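Local coordinates for glycerate dehydrogenase (Bacillus sp. 5mfcol3.1, PDB 6P2I), which reduces acyclic imino acids with NADPH, probably taking up imines that a partner oxidase releases, and holds D-arginine in its pocket, at residues Y5-T10 with A48-T53; P13-N18 with N286-I291; L66-T71 with M90-P95. All coordinates share one frame; numbering follows the deposited sequence.

The three contacts lie in one domain of the chain, built round a five-stranded parallel sheet. Contacts 1 and 3 are neighbours in that sheet, their centres about 12 Å apart, and A48 O of contact 1 lies 2.8 Å from I70 N of contact 3. Contact 2 packs helix 280-298 against helix 14-23 beside them; its centre is about 13 Å from that of contact 1, and I49 CD1 meets L290 CD1 at 3.7 Å. Against contact 3 it brings N286 ND2 to 3.6 Å from C94 CB. Contacts 1 and 2 both hold the guanidinium of D-arginine, through E51 and N286, whereas contact 3 leads its chain to P95, which touches NADP.

Contact 1: residues Y5-T10 with A48-T53; sequences YIDKPT and AIVEWT. With DAR (D-arginine), chain D.
E51 stands just past strand 47-50 and faces Y5, D7 and T10. Its CB lies 3.6 Å from D7 OD1. With CG anti to the backbone N (chi1 177°) and the chain extended beyond it, CG passes over one face of the W52 ring, offset toward the rim. At the tip the two oxygens divide the work. OE2 accepts from Y5 OH at 2.7 Å on its anti side and from T10 N at 3.0 Å on its syn side, the two donors coming from opposite faces of the carboxylate plane. OE1 takes T10 OG1 at 2.6 Å, and also NH2 of D-arginine at 2.9 Å in a nearly straight bond (169°). Glutamate suits the place because it is long enough to reach the pocket and has two acceptors to share between protein and ligand.

Behind it, strands 2-5 and 47-50 are parallel neighbours in the sheet: Y5 pairs with I49, and I6 N bonds to I49 O at 2.9 Å. The Y5 ring is sandwiched, with I49 CG2 over one face in a CH-pi contact and P9 CG over the centre of the other. D7 ties down the turn after the strand, OD1 receiving E51 N through its syn lone pair and OD2 accepting W52 N from above the carboxylate plane and T53 OG1 on its anti side. W52 NE1 donates in its ring plane to K8 O, 2.7 Å away.

Contact 2: residues P13-N18 with N286-I291; sequences PSWVIN and NMYELI. With DAR (D-arginine), chain D.
W15 and V16 on helix 14-23 face M287, Y288 and I291 on helix 280-298; the two short helical segments run almost parallel, 2° between their directions, with axes 11.1 Å apart. At that spacing the side chains must fill the gap. V16 is the short, branched piece at the point of nearest backbones: its CG2 sits 3.7 Å from M287 CB and also touches CG and SD, while the same methyl covers the centre of one face of its neighbour's indole, W15.

M287 bends at chi2 and chi3, and its sulfur comes to rest 3.9 Å from P13 CD, at the N-cap position of helix 14-23; a flexible, unbranched chain can follow such a curved path. W15 holds CG between the backbone N and the carbonyl carbon (chi1 78°), and the far rim of its ring reaches across the gap. There CZ3 meets I291 CD1 at 3.5 Å, and CH2 lies 3.8 Å from Y288 CE1, at the edge of the tyrosine ring and near its plane. Its NE1 also bonds across to OE2 of E284, two residues before N286 on helix 280-298 and just outside the segment.

N286 belongs to the same turn as M287 but serves the ligand: OD1 accepts from NH1 of D-arginine at 2.8 Å, nearly straight at 171°. Its ND2 donates to I72 O, which would hold the amide with its oxygen toward the bound D-arginine. Helix 280-298 packs on the sheet domain from late in the chain, its segment 268 residues after 13-18. No hydrogen bond crosses between the two segments, so their fit rests on apolar shape, with V16, M287 and I291 buried and W15 and Y288 at the more exposed margin.

Contact 3: residues L66-T71 with M90-P95; sequences LKYLIT and MVSNCP
S92 OG has two partners: Y68 OH, 2.6 Å away, and V303 O. Y68 and S92 belong to strands 68-71 and 90-92, joined through helix 81-86 as a beta-alpha-beta unit, the last strand of which forms one edge of the five-stranded sheet within this chain. The strands are parallel, with Y68 beside M90, L69 beside V91 and I70 beside S92. L69 N bonds to M90 O at 2.8 Å, S92 N to L69 O at 3.0 Å and T71 N to S92 O at 2.9 Å, while M90 N reaches back to K67 O.

Y68 lies on one face of the sheet with I70 and S92, and S92 OG meets its ring at the edge, in plane. I70 CG1 covers one ring face toward the rim, and Y297 of helix 280-298 stacks with the ring. M90 adds a Met-aromatic contact, SD lying obliquely 4.8 Å from the ring centroid. Serine suits its place, small enough for the ring edge and with a hydroxyl to pair with Y68 OH. A phenylalanine at Y68, lacking OH, would probably leave S92 OG to V303 O alone of these partners and the ring edge less firmly fixed.

L69 and V91 fill the other face, both touching L84 of the crossover helix. Where the strands end, T71 OG1 bonds to T73 O and lies 3.2 Å from N93 CB.

Contact 1: residues Y5-T10 with A48-T53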
loop_
_atom_site.group_PDB
_atom_site.type_symbol
_atom_site.label_atom_id
_atom_site.label_comp_id
_atom_site.label_asym_id
_atom_site.label_seq_id
_atom_site.Cartn_x
_atom_site.Cartn_y
_atom_site.Cartn_z
ATOM N N TYR A 5 -30.620 -13.941 13.437
ATOM C CA TYR A 5 -29.458 -13.054 13.451
ATOM C C TYR A 5 -29.724 -12.071 14.589
ATOM O O TYR A 5 -30.582 -11.188 14.478
ATOM C CB TYR A 5 -29.305 -12.378 12.092
ATOM C CG TYR A 5 -27.912 -11.876 11.715
ATOM C CD1 TYR A 5 -27.210 -11.012 12.545
ATOM C CD2 TYR A 5 -27.325 -12.246 10.515
ATOM C CE1 TYR A 5 -25.940 -10.525 12.192
ATOM C CE2 TYR A 5 -26.054 -11.772 10.153
ATOM C CZ TYR A 5 -25.373 -10.914 10.999
ATOM O OH TYR A 5 -24.127 -10.433 10.640
ATOM N N ILE A 6 -29.030 -12.254 15.718
ATOM C CA ILE A 6 -29.472 -11.613 16.958
ATOM C C ILE A 6 -29.047 -10.162 17.105
ATOM O O ILE A 6 -29.514 -9.493 18.032
ATOM C CB ILE A 6 -28.989 -12.382 18.202
ATOM C CG1 ILE A 6 -27.474 -12.244 18.382
ATOM C CG2 ILE A 6 -29.456 -13.838 18.146
ATOM C CD1 ILE A 6 -26.986 -12.738 19.755
ATOM N N ASP A 7 -28.176 -9.643 16.234
ATOM C CA ASP A 7 -27.755 -8.253 16.350
ATOM C C ASP A 7 -27.482 -7.701 14.954
ATOM O O ASP A 7 -27.539 -8.425 13.960
ATOM C CB ASP A 7 -26.545 -8.087 17.299
ATOM C CG ASP A 7 -25.392 -9.058 17.001
ATOM O OD1 ASP A 7 -25.350 -9.642 15.905
ATOM O OD2 ASP A 7 -24.532 -9.245 17.897
ATOM N N LYS A 8 -27.226 -6.392 14.883
ATOM C CA LYS A 8 -27.307 -5.631 13.633
ATOM C C LYS A 8 -26.295 -6.094 12.593
ATOM O O LYS A 8 -25.083 -5.923 12.782
ATOM C CB LYS A 8 -27.104 -4.140 13.918
ATOM C CG LYS A 8 -27.295 -3.230 12.722
ATOM C CD LYS A 8 -27.379 -1.774 13.162
ATOM C CE LYS A 8 -26.007 -1.215 13.515
ATOM N NZ LYS A 8 -25.353 -0.504 12.374
ATOM N N PRO A 9 -26.738 -6.670 11.478
ATOM C CA PRO A 9 -25.772 -7.135 10.477
ATOM C C PRO A 9 -25.131 -5.961 9.759
ATOM O O PRO A 9 -25.799 -4.987 9.399
ATOM C CB PRO A 9 -26.612 -7.978 9.508
ATOM C CG PRO A 9 -27.949 -8.186 10.203
ATOM C CD PRO A 9 -28.127 -7.021 11.128
ATOM N N THR A 10 -23.821 -6.066 9.548
ATOM C CA THR A 10 -23.174 -5.129 8.639
ATOM C C THR A 10 -23.710 -5.304 7.231
ATOM O O THR A 10 -24.003 -4.320 6.535
ATOM C CB THR A 10 -21.670 -5.339 8.652
ATOM O OG1 THR A 10 -21.148 -4.899 9.907
ATOM C CG2 THR A 10 -21.028 -4.543 7.500
ATOM N N ALA A 48 -28.612 -19.642 15.980
ATOM C CA ALA A 48 -28.389 -18.216 16.174
ATOM C C ALA A 48 -27.174 -17.784 15.370
ATOM O O ALA A 48 -26.235 -18.559 15.190
ATOM C CB ALA A 48 -28.169 -17.861 17.645
ATOM N N ILE A 49 -27.210 -16.536 14.901
ATOM C CA ILE A 49 -26.091 -15.888 14.212
ATOM C C ILE A 49 -25.753 -14.627 14.991
ATOM O O ILE A 49 -26.651 -13.872 15.375
ATOM C CB ILE A 49 -26.436 -15.535 12.758
ATOM C CG1 ILE A 49 -26.967 -16.760 12.010
ATOM C CG2 ILE A 49 -25.186 -14.937 12.047
ATOM C CD1 ILE A 49 -27.845 -16.411 10.828
ATOM N N VAL A 50 -24.466 -14.386 15.222
ATOM C CA VAL A 50 -24.058 -13.266 16.058
ATOM C C VAL A 50 -22.909 -12.524 15.383
ATOM O O VAL A 50 -22.051 -13.140 14.737
ATOM C CB VAL A 50 -23.671 -13.742 17.475
ATOM C CG1 VAL A 50 -22.469 -14.693 17.423
ATOM C CG2 VAL A 50 -23.402 -12.559 18.387
ATOM N N GLU A 51 -22.913 -11.197 15.511
ATOM C CA GLU A 51 -21.848 -10.361 14.948
ATOM C C GLU A 51 -21.133 -9.506 15.980
ATOM O O GLU A 51 -19.917 -9.284 15.866
ATOM C CB GLU A 51 -22.405 -9.447 13.847
ATOM C CG GLU A 51 -21.331 -8.506 13.274
ATOM C CD GLU A 51 -21.707 -7.836 11.973
ATOM O OE1 GLU A 51 -20.946 -6.939 11.542
ATOM O OE2 GLU A 51 -22.738 -8.192 11.375
ATOM N N TRP A 52 -21.852 -9.020 16.999
ATOM C CA TRP A 52 -21.331 -8.003 17.904
ATOM C C TRP A 52 -21.401 -8.375 19.370
ATOM O O TRP A 52 -20.665 -7.789 20.171
ATOM C CB TRP A 52 -22.114 -6.689 17.749
ATOM C CG TRP A 52 -22.170 -6.153 16.362
ATOM C CD1 TRP A 52 -23.172 -6.330 15.443
ATOM C CD2 TRP A 52 -21.179 -5.343 15.727
ATOM N NE1 TRP A 52 -22.860 -5.662 14.278
ATOM C CE2 TRP A 52 -21.638 -5.057 14.429
ATOM C CE3 TRP A 52 -19.938 -4.834 16.137
ATOM C CZ2 TRP A 52 -20.899 -4.281 13.527
ATOM C CZ3 TRP A 52 -19.208 -4.061 15.247
ATOM C CH2 TRP A 52 -19.694 -3.788 13.958
ATOM N N THR A 53 -22.278 -9.287 19.757
ATOM C CA THR A 53 -22.684 -9.400 21.145
ATOM C C THR A 53 -21.839 -10.426 21.876
ATOM O O THR A 53 -21.740 -11.578 21.445
ATOM C CB THR A 53 -24.165 -9.771 21.216
ATOM O OG1 THR A 53 -24.910 -8.754 20.544
ATOM C CG2 THR A 53 -24.640 -9.901 22.660
HETATM N N DAR D . -13.103 -9.216 13.604
HETATM C CA DAR D . -13.025 -9.629 12.203
HETATM C CB DAR D . -13.879 -8.728 11.299
HETATM C CG DAR D . -15.376 -8.780 11.621
HETATM C CD DAR D . -16.221 -8.228 10.476
HETATM N NE DAR D . -17.669 -8.348 10.639
HETATM C CZ DAR D . -18.403 -9.044 9.765
HETATM N NH1 DAR D . -17.838 -10.001 9.021
HETATM N NH2 DAR D . -19.706 -8.800 9.621
HETATM C C DAR D . -13.370 -11.101 12.060
HETATM O O DAR D . -13.899 -11.566 11.031
HETATM O OXT DAR D . -13.095 -11.838 13.006
#

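Contact 2: residues P13-N18 with N286-I291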
loop_
_atom_site.group_PDB
_atom_site.type_symbol
_atom_site.label_atom_id
_atom_site.label_comp_id
_atom_site.label_asym_id
_atom_site.label_seq_id
_atom_site.Cartn_x
_atom_site.Cartn_y
_atom_site.Cartn_z
ATOM N N PRO A 13 -27.950 -8.889 2.500
ATOM C CA PRO A 13 -28.772 -8.453 1.372
ATOM C C PRO A 13 -30.011 -9.317 1.234
ATOM O O PRO A 13 -30.127 -10.389 1.833
ATOM C CB PRO A 13 -27.832 -8.618 0.174
ATOM C CG PRO A 13 -26.883 -9.696 0.598
ATOM C CD PRO A 13 -26.693 -9.534 2.082
ATOM N N SER A 14 -30.946 -8.819 0.415
ATOM C CA SER A 14 -32.238 -9.476 0.252
ATOM C C SER A 14 -32.088 -10.924 -0.188
ATOM O O SER A 14 -32.847 -11.794 0.261
ATOM C CB SER A 14 -33.094 -8.712 -0.757
ATOM O OG SER A 14 -33.438 -7.430 -0.267
ATOM N N TRP A 15 -31.136 -11.206 -1.087
ATOM C CA TRP A 15 -31.030 -12.572 -1.587
ATOM C C TRP A 15 -30.670 -13.543 -0.471
ATOM O O TRP A 15 -31.142 -14.688 -0.472
ATOM C CB TRP A 15 -30.034 -12.653 -2.748
ATOM C CG TRP A 15 -28.570 -12.658 -2.416
ATOM C CD1 TRP A 15 -27.712 -11.591 -2.485
ATOM C CD2 TRP A 15 -27.772 -13.788 -2.039
ATOM N NE1 TRP A 15 -26.432 -11.983 -2.152
ATOM C CE2 TRP A 15 -26.440 -13.327 -1.879
ATOM C CE3 TRP A 15 -28.048 -15.141 -1.812
ATOM C CZ2 TRP A 15 -25.397 -14.167 -1.492
ATOM C CZ3 TRP A 15 -27.006 -15.977 -1.432
ATOM C CH2 TRP A 15 -25.699 -15.488 -1.276
ATOM N N VAL A 16 -29.903 -13.088 0.516
ATOM C CA VAL A 16 -29.546 -13.944 1.643
ATOM C C VAL A 16 -30.725 -14.112 2.583
ATOM O O VAL A 16 -30.990 -15.217 3.066
ATOM C CB VAL A 16 -28.326 -13.378 2.380
ATOM C CG1 VAL A 16 -28.034 -14.198 3.629
ATOM C CG2 VAL A 16 -27.120 -13.360 1.459
ATOM N N ILE A 17 -31.437 -13.021 2.873
ATOM C CA ILE A 17 -32.640 -13.132 3.697
ATOM C C ILE A 17 -33.621 -14.106 3.066
ATOM O O ILE A 17 -34.196 -14.963 3.749
ATOM C CB ILE A 17 -33.268 -11.741 3.911
ATOM C CG1 ILE A 17 -32.309 -10.864 4.720
ATOM C CG2 ILE A 17 -34.639 -11.858 4.604
ATOM C CD1 ILE A 17 -32.707 -9.405 4.772
ATOM N N ASN A 18 -33.819 -14.010 1.749
ATOM C CA ASN A 18 -34.744 -14.926 1.084
ATOM C C ASN A 18 -34.234 -16.361 1.149
ATOM O O ASN A 18 -35.007 -17.296 1.391
ATOM C CB ASN A 18 -34.949 -14.504 -0.373
ATOM C CG ASN A 18 -35.653 -13.163 -0.500
ATOM O OD1 ASN A 18 -36.390 -12.753 0.395
ATOM N ND2 ASN A 18 -35.438 -12.480 -1.624
ATOM N N ASN A 286 -18.625 -13.866 2.865
ATOM C CA ASN A 286 -19.151 -13.995 4.220
ATOM C C ASN A 286 -20.553 -14.585 4.184
ATOM O O ASN A 286 -20.896 -15.453 4.999
ATOM C CB ASN A 286 -19.135 -12.610 4.882
ATOM C CG ASN A 286 -19.189 -12.642 6.417
ATOM O OD1 ASN A 286 -19.151 -11.579 7.050
ATOM N ND2 ASN A 286 -19.291 -13.831 7.016
ATOM N N MET A 287 -21.364 -14.141 3.220
ATOM C CA MET A 287 -22.716 -14.672 3.065
ATOM C C MET A 287 -22.686 -16.122 2.610
ATOM O O MET A 287 -23.482 -16.942 3.088
ATOM C CB MET A 287 -23.502 -13.818 2.071
ATOM C CG MET A 287 -23.651 -12.353 2.469
ATOM S SD MET A 287 -24.547 -12.124 4.024
ATOM C CE MET A 287 -23.219 -11.930 5.212
ATOM N N TYR A 288 -21.786 -16.457 1.677
ATOM C CA TYR A 288 -21.690 -17.843 1.230
ATOM C C TYR A 288 -21.316 -18.764 2.383
ATOM O O TYR A 288 -21.828 -19.888 2.478
ATOM C CB TYR A 288 -20.657 -17.997 0.111
ATOM C CG TYR A 288 -20.836 -17.153 -1.137
ATOM C CD1 TYR A 288 -22.075 -16.703 -1.543
ATOM C CD2 TYR A 288 -19.733 -16.840 -1.935
ATOM C CE1 TYR A 288 -22.225 -15.939 -2.705
ATOM C CE2 TYR A 288 -19.864 -16.082 -3.085
ATOM C CZ TYR A 288 -21.110 -15.631 -3.471
ATOM O OH TYR A 288 -21.227 -14.876 -4.624
ATOM N N GLU A 289 -20.410 -18.312 3.260
ATOM C CA GLU A 289 -19.997 -19.130 4.401
ATOM C C GLU A 289 -21.125 -19.280 5.410
ATOM O O GLU A 289 -21.353 -20.376 5.933
ATOM C CB GLU A 289 -18.764 -18.528 5.078
ATOM C CG GLU A 289 -17.482 -18.772 4.266
ATOM C CD GLU A 289 -16.211 -18.258 4.934
ATOM O OE1 GLU A 289 -16.280 -17.300 5.725
ATOM O OE2 GLU A 289 -15.131 -18.808 4.632
ATOM N N LEU A 290 -21.832 -18.190 5.697
ATOM C CA LEU A 290 -22.985 -18.261 6.589
ATOM C C LEU A 290 -23.997 -19.284 6.088
ATOM O O LEU A 290 -24.513 -20.104 6.861
ATOM C CB LEU A 290 -23.626 -16.878 6.692
ATOM C CG LEU A 290 -24.998 -16.842 7.353
ATOM C CD1 LEU A 290 -24.908 -17.298 8.797
ATOM C CD2 LEU A 290 -25.576 -15.456 7.257
ATOM N N ILE A 291 -24.288 -19.250 4.787
ATOM C CA ILE A 291 -25.280 -20.155 4.219
ATOM C C ILE A 291 -24.749 -21.581 4.218
ATOM O O ILE A 291 -25.492 -22.535 4.476
ATOM C CB ILE A 291 -25.689 -19.687 2.811
ATOM C CG1 ILE A 291 -26.543 -18.425 2.917
ATOM C CG2 ILE A 291 -26.431 -20.782 2.046
ATOM C CD1 ILE A 291 -26.611 -17.607 1.639
HETATM N N DAR D . -13.103 -9.216 13.604
HETATM C CA DAR D . -13.025 -9.629 12.203
HETATM C CB DAR D . -13.879 -8.728 11.299
HETATM C CG DAR D . -15.376 -8.780 11.621
HETATM C CD DAR D . -16.221 -8.228 10.476
HETATM N NE DAR D . -17.669 -8.348 10.639
HETATM C CZ DAR D . -18.403 -9.044 9.765
HETATM N NH1 DAR D . -17.838 -10.001 9.021
HETATM N NH2 DAR D . -19.706 -8.800 9.621
HETATM C C DAR D . -13.370 -11.101 12.060
HETATM O O DAR D . -13.899 -11.566 11.031
HETATM O OXT DAR D . -13.095 -11.838 13.006
#

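Contact 3: residues L66-T71 with M90-P95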
loop_
_atom_site.group_PDB
_atom_site.type_symbol
_atom_site.label_atom_id
_atom_site.label_comp_id
_atom_site.label_asym_id
_atom_site.label_seq_id
_atom_site.Cartn_x
_atom_site.Cartn_y
_atom_site.Cartn_z
ATOM N N LEU A 66 -31.522 -23.245 22.283
ATOM C CA LEU A 66 -30.460 -23.032 21.298
ATOM C C LEU A 66 -29.589 -24.271 21.117
ATOM O O LEU A 66 -29.121 -24.861 22.090
ATOM C CB LEU A 66 -29.589 -21.849 21.741
ATOM C CG LEU A 66 -28.426 -21.484 20.812
ATOM C CD1 LEU A 66 -28.968 -21.003 19.477
ATOM C CD2 LEU A 66 -27.550 -20.435 21.472
ATOM N N LYS A 67 -29.339 -24.646 19.856
ATOM C CA LYS A 67 -28.477 -25.783 19.571
ATOM C C LYS A 67 -27.242 -25.438 18.755
ATOM O O LYS A 67 -26.265 -26.194 18.810
ATOM C CB LYS A 67 -29.253 -26.883 18.829
ATOM C CG LYS A 67 -30.308 -27.596 19.681
ATOM C CD LYS A 67 -29.702 -28.138 20.964
ATOM C CE LYS A 67 -28.715 -29.262 20.668
ATOM N NZ LYS A 67 -27.957 -29.687 21.878
ATOM N N TYR A 68 -27.244 -24.326 18.022
ATOM C CA TYR A 68 -26.182 -24.029 17.064
ATOM C C TYR A 68 -26.000 -22.524 16.970
ATOM O O TYR A 68 -26.967 -21.792 16.713
ATOM C CB TYR A 68 -26.515 -24.619 15.695
ATOM C CG TYR A 68 -25.418 -24.499 14.641
ATOM C CD1 TYR A 68 -24.065 -24.606 14.969
ATOM C CD2 TYR A 68 -25.753 -24.304 13.312
ATOM C CE1 TYR A 68 -23.072 -24.501 13.966
ATOM C CE2 TYR A 68 -24.793 -24.211 12.330
ATOM C CZ TYR A 68 -23.464 -24.310 12.652
ATOM O OH TYR A 68 -22.545 -24.208 11.625
ATOM N N LEU A 69 -24.770 -22.070 17.202
ATOM C CA LEU A 69 -24.406 -20.662 17.126
ATOM C C LEU A 69 -23.375 -20.483 16.028
ATOM O O LEU A 69 -22.377 -21.211 15.992
ATOM C CB LEU A 69 -23.839 -20.166 18.456
ATOM C CG LEU A 69 -23.349 -18.720 18.496
ATOM C CD1 LEU A 69 -24.508 -17.760 18.303
ATOM C CD2 LEU A 69 -22.644 -18.433 19.813
ATOM N N ILE A 70 -23.621 -19.518 15.144
ATOM C CA ILE A 70 -22.700 -19.151 14.073
ATOM C C ILE A 70 -22.222 -17.733 14.339
ATOM O O ILE A 70 -23.045 -16.817 14.460
ATOM C CB ILE A 70 -23.373 -19.234 12.696
ATOM C CG1 ILE A 70 -23.880 -20.655 12.428
ATOM C CG2 ILE A 70 -22.420 -18.717 11.594
ATOM C CD1 ILE A 70 -24.901 -20.722 11.312
ATOM N N THR A 71 -20.900 -17.541 14.420
ATOM C CA THR A 71 -20.364 -16.189 14.378
ATOM C C THR A 71 -20.231 -15.794 12.920
ATOM O O THR A 71 -19.753 -16.591 12.107
ATOM C CB THR A 71 -19.007 -16.077 15.089
ATOM O OG1 THR A 71 -18.015 -16.876 14.419
ATOM C CG2 THR A 71 -19.135 -16.495 16.560
ATOM N N MET A 90 -23.373 -26.186 19.745
ATOM C CA MET A 90 -22.317 -26.235 18.744
ATOM C C MET A 90 -22.070 -24.841 18.179
ATOM O O MET A 90 -22.980 -24.009 18.111
ATOM C CB MET A 90 -22.716 -27.240 17.655
ATOM C CG MET A 90 -21.632 -27.707 16.697
ATOM S SD MET A 90 -22.387 -28.424 15.211
ATOM C CE MET A 90 -22.249 -30.155 15.644
ATOM N N VAL A 91 -20.813 -24.571 17.811
ATOM C CA VAL A 91 -20.380 -23.258 17.343
ATOM C C VAL A 91 -19.603 -23.421 16.049
ATOM O O VAL A 91 -18.700 -24.260 15.968
ATOM C CB VAL A 91 -19.485 -22.536 18.368
ATOM C CG1 VAL A 91 -19.155 -21.117 17.883
ATOM C CG2 VAL A 91 -20.129 -22.524 19.715
ATOM N N SER A 92 -19.933 -22.597 15.057
ATOM C CA SER A 92 -19.147 -22.457 13.836
ATOM C C SER A 92 -18.801 -20.992 13.643
ATOM O O SER A 92 -19.534 -20.107 14.087
ATOM C CB SER A 92 -19.913 -22.941 12.581
ATOM O OG SER A 92 -20.098 -24.344 12.556
ATOM N N ASN A 93 -17.692 -20.731 12.942
ATOM C CA ASN A 93 -17.409 -19.380 12.485
ATOM C C ASN A 93 -17.526 -19.330 10.965
ATOM O O ASN A 93 -17.912 -20.308 10.316
ATOM C CB ASN A 93 -16.034 -18.909 12.980
ATOM C CG ASN A 93 -14.872 -19.676 12.362
ATOM O OD1 ASN A 93 -15.037 -20.749 11.774
ATOM N ND2 ASN A 93 -13.676 -19.132 12.525
ATOM N N CYS A 94 -17.203 -18.166 10.400
ATOM C CA CYS A 94 -17.043 -18.010 8.961
ATOM C C CYS A 94 -15.552 -17.808 8.739
ATOM O O CYS A 94 -15.014 -16.732 9.049
ATOM C CB CYS A 94 -17.857 -16.829 8.420
ATOM S SG CYS A 94 -19.657 -17.110 8.638
ATOM N N PRO A 95 -14.845 -18.819 8.258
ATOM C CA PRO A 95 -13.397 -18.887 8.489
ATOM C C PRO A 95 -12.509 -18.227 7.455
ATOM O O PRO A 95 -11.342 -17.984 7.770
ATOM C CB PRO A 95 -13.130 -20.393 8.493
ATOM C CG PRO A 95 -14.164 -20.953 7.575
ATOM C CD PRO A 95 -15.394 -20.104 7.782
#